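Local coordinates for protein glycosyl hydrolase, family 38 (PDB 5KBP) that probably hydrolyses alpha-mannosidic linkages in mannose-containing glycans, as a bacterial member of glycoside hydrolase family 38, at residues 7-18 / 225-236. Residues are numbered along the deposited sequence; the frame is centred on the assembly and turned at random.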
# COMPACT_ATOMS: atom_id res chain seq x y z
N LYS A 7 9.75 42.49 29.23
CA LYS A 7 9.82 41.71 28.00
C LYS A 7 8.56 40.89 27.81
O LYS A 7 7.84 40.56 28.77
CB LYS A 7 11.05 40.81 28.01
CG LYS A 7 12.37 41.56 28.15
CD LYS A 7 13.56 40.61 28.09
CE LYS A 7 14.87 41.37 28.22
NZ LYS A 7 16.06 40.47 28.15
N LYS A 8 8.29 40.54 26.56
CA LYS A 8 7.10 39.78 26.18
C LYS A 8 7.50 38.36 25.82
O LYS A 8 8.47 38.15 25.08
CB LYS A 8 6.37 40.44 25.02
CG LYS A 8 5.75 41.79 25.38
CD LYS A 8 4.66 42.17 24.40
CE LYS A 8 3.95 43.44 24.84
NZ LYS A 8 2.76 43.73 24.00
N VAL A 9 6.74 37.39 26.33
CA VAL A 9 7.02 35.97 26.13
C VAL A 9 5.87 35.39 25.32
O VAL A 9 4.75 35.26 25.84
CB VAL A 9 7.20 35.23 27.46
CG1 VAL A 9 7.58 33.79 27.22
CG2 VAL A 9 8.25 35.93 28.32
N TYR A 10 6.13 35.04 24.07
CA TYR A 10 5.11 34.53 23.15
C TYR A 10 5.15 33.01 23.18
O TYR A 10 6.13 32.39 22.74
CB TYR A 10 5.33 35.06 21.74
CG TYR A 10 5.23 36.57 21.63
CD1 TYR A 10 6.30 37.38 21.95
CD2 TYR A 10 4.05 37.17 21.21
CE1 TYR A 10 6.21 38.76 21.86
CE2 TYR A 10 3.95 38.54 21.11
CZ TYR A 10 5.03 39.33 21.44
OH TYR A 10 4.94 40.70 21.34
N ILE A 11 4.09 32.40 23.70
CA ILE A 11 3.99 30.95 23.84
C ILE A 11 3.10 30.43 22.72
O ILE A 11 1.89 30.70 22.69
CB ILE A 11 3.45 30.57 25.22
CG1 ILE A 11 4.36 31.13 26.31
CG2 ILE A 11 3.32 29.06 25.34
CD1 ILE A 11 3.72 31.21 27.67
N VAL A 12 3.69 29.68 21.80
CA VAL A 12 2.99 29.13 20.64
C VAL A 12 2.84 27.63 20.85
O VAL A 12 3.82 26.88 20.79
CB VAL A 12 3.73 29.44 19.33
CG1 VAL A 12 3.04 28.75 18.16
CG2 VAL A 12 3.80 30.94 19.10
N SER A 13 1.61 27.19 21.10
CA SER A 13 1.33 25.77 21.23
C SER A 13 1.30 25.11 19.85
O SER A 13 0.79 25.68 18.88
CB SER A 13 -0.01 25.55 21.94
OG SER A 13 0.05 26.03 23.27
N HIS A 14 1.86 23.91 19.77
CA HIS A 14 1.99 23.21 18.50
C HIS A 14 2.24 21.73 18.79
O HIS A 14 2.26 21.30 19.95
CB HIS A 14 3.13 23.79 17.67
CG HIS A 14 4.49 23.34 18.11
ND1 HIS A 14 5.14 22.26 17.54
CD2 HIS A 14 5.30 23.79 19.09
CE1 HIS A 14 6.30 22.09 18.13
NE2 HIS A 14 6.43 23.01 19.08
N SER A 15 2.44 20.97 17.72
CA SER A 15 2.89 19.58 17.84
C SER A 15 3.53 19.20 16.51
O SER A 15 2.83 19.11 15.50
CB SER A 15 1.73 18.65 18.18
OG SER A 15 2.20 17.34 18.42
N HIS A 16 4.84 19.01 16.52
CA HIS A 16 5.55 18.56 15.33
C HIS A 16 5.17 17.11 15.05
O HIS A 16 5.60 16.20 15.77
CB HIS A 16 7.06 18.70 15.51
CG HIS A 16 7.85 18.33 14.30
ND1 HIS A 16 8.64 17.20 14.24
CD2 HIS A 16 7.97 18.93 13.09
CE1 HIS A 16 9.22 17.13 13.06
NE2 HIS A 16 8.82 18.16 12.34
N TRP A 17 4.36 16.89 14.02
CA TRP A 17 3.74 15.59 13.79
C TRP A 17 4.36 14.92 12.57
O TRP A 17 3.94 15.15 11.43
CB TRP A 17 2.23 15.73 13.62
CG TRP A 17 1.55 14.43 13.77
CD1 TRP A 17 1.18 13.58 12.78
CD2 TRP A 17 1.19 13.80 15.00
NE1 TRP A 17 0.59 12.46 13.31
CE2 TRP A 17 0.58 12.57 14.68
CE3 TRP A 17 1.30 14.16 16.35
CZ2 TRP A 17 0.10 11.70 15.64
CZ3 TRP A 17 0.82 13.29 17.31
CH2 TRP A 17 0.22 12.07 16.95
N ASP A 18 5.35 14.07 12.82
CA ASP A 18 5.85 13.18 11.78
C ASP A 18 4.76 12.19 11.40
O ASP A 18 4.30 11.41 12.23
CB ASP A 18 7.10 12.45 12.26
CG ASP A 18 8.20 13.40 12.69
OD1 ASP A 18 8.90 13.94 11.81
OD2 ASP A 18 8.36 13.61 13.91
N ASN A 225 13.00 42.45 22.51
CA ASN A 225 12.37 42.10 23.77
C ASN A 225 11.24 41.09 23.60
O ASN A 225 10.51 40.82 24.57
CB ASN A 225 11.83 43.36 24.46
CG ASN A 225 12.94 44.31 24.88
OD1 ASN A 225 14.03 43.88 25.25
ND2 ASN A 225 12.67 45.60 24.81
N HIS A 226 11.08 40.53 22.41
CA HIS A 226 10.02 39.58 22.11
C HIS A 226 10.61 38.18 22.04
O HIS A 226 11.48 37.91 21.19
CB HIS A 226 9.32 39.95 20.80
CG HIS A 226 8.78 41.35 20.79
ND1 HIS A 226 7.57 41.69 21.36
CD2 HIS A 226 9.29 42.50 20.29
CE1 HIS A 226 7.36 42.98 21.20
NE2 HIS A 226 8.39 43.50 20.56
N LEU A 227 10.15 37.30 22.92
CA LEU A 227 10.72 35.97 23.10
C LEU A 227 9.74 34.91 22.65
O LEU A 227 8.53 35.04 22.86
CB LEU A 227 11.10 35.76 24.57
CG LEU A 227 11.80 36.95 25.23
CD1 LEU A 227 11.74 36.85 26.74
CD2 LEU A 227 13.25 37.03 24.76
N LEU A 228 10.26 33.86 22.02
CA LEU A 228 9.44 32.79 21.45
C LEU A 228 9.63 31.51 22.26
O LEU A 228 10.75 31.00 22.36
CB LEU A 228 9.81 32.56 19.98
CG LEU A 228 8.99 31.50 19.23
CD1 LEU A 228 7.55 31.95 19.06
CD2 LEU A 228 9.61 31.18 17.88
N MET A 229 8.54 31.01 22.83
CA MET A 229 8.52 29.73 23.52
C MET A 229 7.65 28.76 22.73
O MET A 229 6.45 28.99 22.58
CB MET A 229 7.99 29.88 24.95
CG MET A 229 8.79 30.82 25.83
SD MET A 229 10.49 30.28 26.09
CE MET A 229 10.23 28.67 26.82
N MET A 230 8.26 27.70 22.22
CA MET A 230 7.55 26.71 21.40
C MET A 230 6.98 25.64 22.32
O MET A 230 7.71 24.79 22.83
CB MET A 230 8.49 26.12 20.36
CG MET A 230 8.97 27.13 19.33
SD MET A 230 7.61 27.87 18.40
CE MET A 230 6.93 26.42 17.61
N ASN A 231 5.66 25.68 22.51
CA ASN A 231 4.97 24.80 23.46
C ASN A 231 4.55 23.52 22.74
O ASN A 231 3.40 23.34 22.34
CB ASN A 231 3.80 25.53 24.09
CG ASN A 231 2.94 24.63 24.96
OD1 ASN A 231 1.75 24.48 24.73
ND2 ASN A 231 3.55 24.03 25.98
N GLY A 232 5.51 22.62 22.57
CA GLY A 232 5.25 21.36 21.91
C GLY A 232 6.55 20.68 21.52
O GLY A 232 7.65 21.20 21.75
N VAL A 233 6.39 19.50 20.92
CA VAL A 233 7.52 18.67 20.50
C VAL A 233 6.98 17.54 19.62
O VAL A 233 5.80 17.52 19.28
CB VAL A 233 8.31 18.15 21.71
CG1 VAL A 233 7.55 17.05 22.43
CG2 VAL A 233 9.73 17.71 21.33
N ASP A 234 7.85 16.61 19.24
CA ASP A 234 7.47 15.52 18.33
C ASP A 234 6.37 14.67 18.94
O ASP A 234 6.55 14.05 19.99
CB ASP A 234 8.70 14.66 18.02
CG ASP A 234 9.82 15.45 17.37
OD1 ASP A 234 10.59 16.10 18.10
OD2 ASP A 234 9.92 15.43 16.12
N HIS A 235 5.22 14.64 18.26
CA HIS A 235 4.07 13.81 18.67
C HIS A 235 3.62 14.15 20.08
O HIS A 235 3.22 13.28 20.85
CB HIS A 235 4.39 12.32 18.54
CG HIS A 235 4.72 11.89 17.14
ND1 HIS A 235 5.75 11.02 16.86
CD2 HIS A 235 4.15 12.20 15.96
CE1 HIS A 235 5.80 10.82 15.55
NE2 HIS A 235 4.84 11.52 14.98
N GLN A 236 3.67 15.43 20.43
CA GLN A 236 3.30 15.85 21.77
C GLN A 236 1.80 16.11 21.84
O GLN A 236 1.27 16.87 21.02
CB GLN A 236 4.05 17.12 22.17
CG GLN A 236 3.75 17.61 23.57
CD GLN A 236 4.39 16.75 24.65
OE1 GLN A 236 5.16 15.84 24.36
NE2 GLN A 236 4.07 17.05 25.91
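Val-9 lies level with Leu-227 and Ile-11 with Met-229 where strands 7-13 and 226-231 run side by side in parallel. Backbone hydrogen bonds alternate in direction up the ladder, from Lys-8 N to Asn-225 O as far as His-14 N to Asn-231 O.

Apolar side chains pack on both faces, among polar pairs. On one, Val-9 divides its branches: CG1, anti to the backbone N (chi1 -176°), meets Met-229 CG at 3.5 Å, while CG2 lies against Leu-227 CD1; beta-branched Val-9 and Ile-11 suit an extended strand, and the Met-229 chain bends away. On the other, Val-12 CG2 touches Leu-228 CD1.

Polar side chains pair along the strands and just beyond them. Tyr-10 and His-226 lie alongside, pointing the same way, and Tyr-10 OH hydrogen-bonds His-226 ND1 (2.8 Å) at the imidazole edge. Ser-13 OG donates to Asn-231 OD1 (2.7 Å) in the carbonyl plane, on a lone pair; Ser-13 OG is also hydrogen-bonded to His-260 NE2, and Asn-231 ND2 to Gly-197 O and Gln-239 OE1. Ser-15, with its short side chain, gives its hydroxyl to Gln-236 O in the turn 233-236. A His-carboxylate hydrogen bond joins His-16 ND1 to Asp-234 OD2 (2.9 Å), in the imidazole plane but from above the carboxylate; Asp-18 OD2 comes within 3.3 Å of Asp-234 OD2.

Rings complete the contact. Gly-232, lacking a side chain, brings its CA over the His-14 face, 3.9 Å from the centroid, and His-14 NE2 is hydrogen-bonded to Tyr-194 O. His-235 presents its CD2 edge to the Trp-17 face in a T-shaped stack, planes at 78°; a nearly straight hydrogen bond (173°) from NE2 to Asp-18 O fixes the imidazole's rotation.

The polar segments beyond Ser-13 and Asn-231 lie at the strands' C-terminal ends, where alpha/beta domains usually place their active site. With strand 256-260 beyond strand 7-13 and helices 204-219 and 263-270 on opposite faces, this is the parallel sheet of the alpha/beta N-terminal domain of family 38 mannosidases.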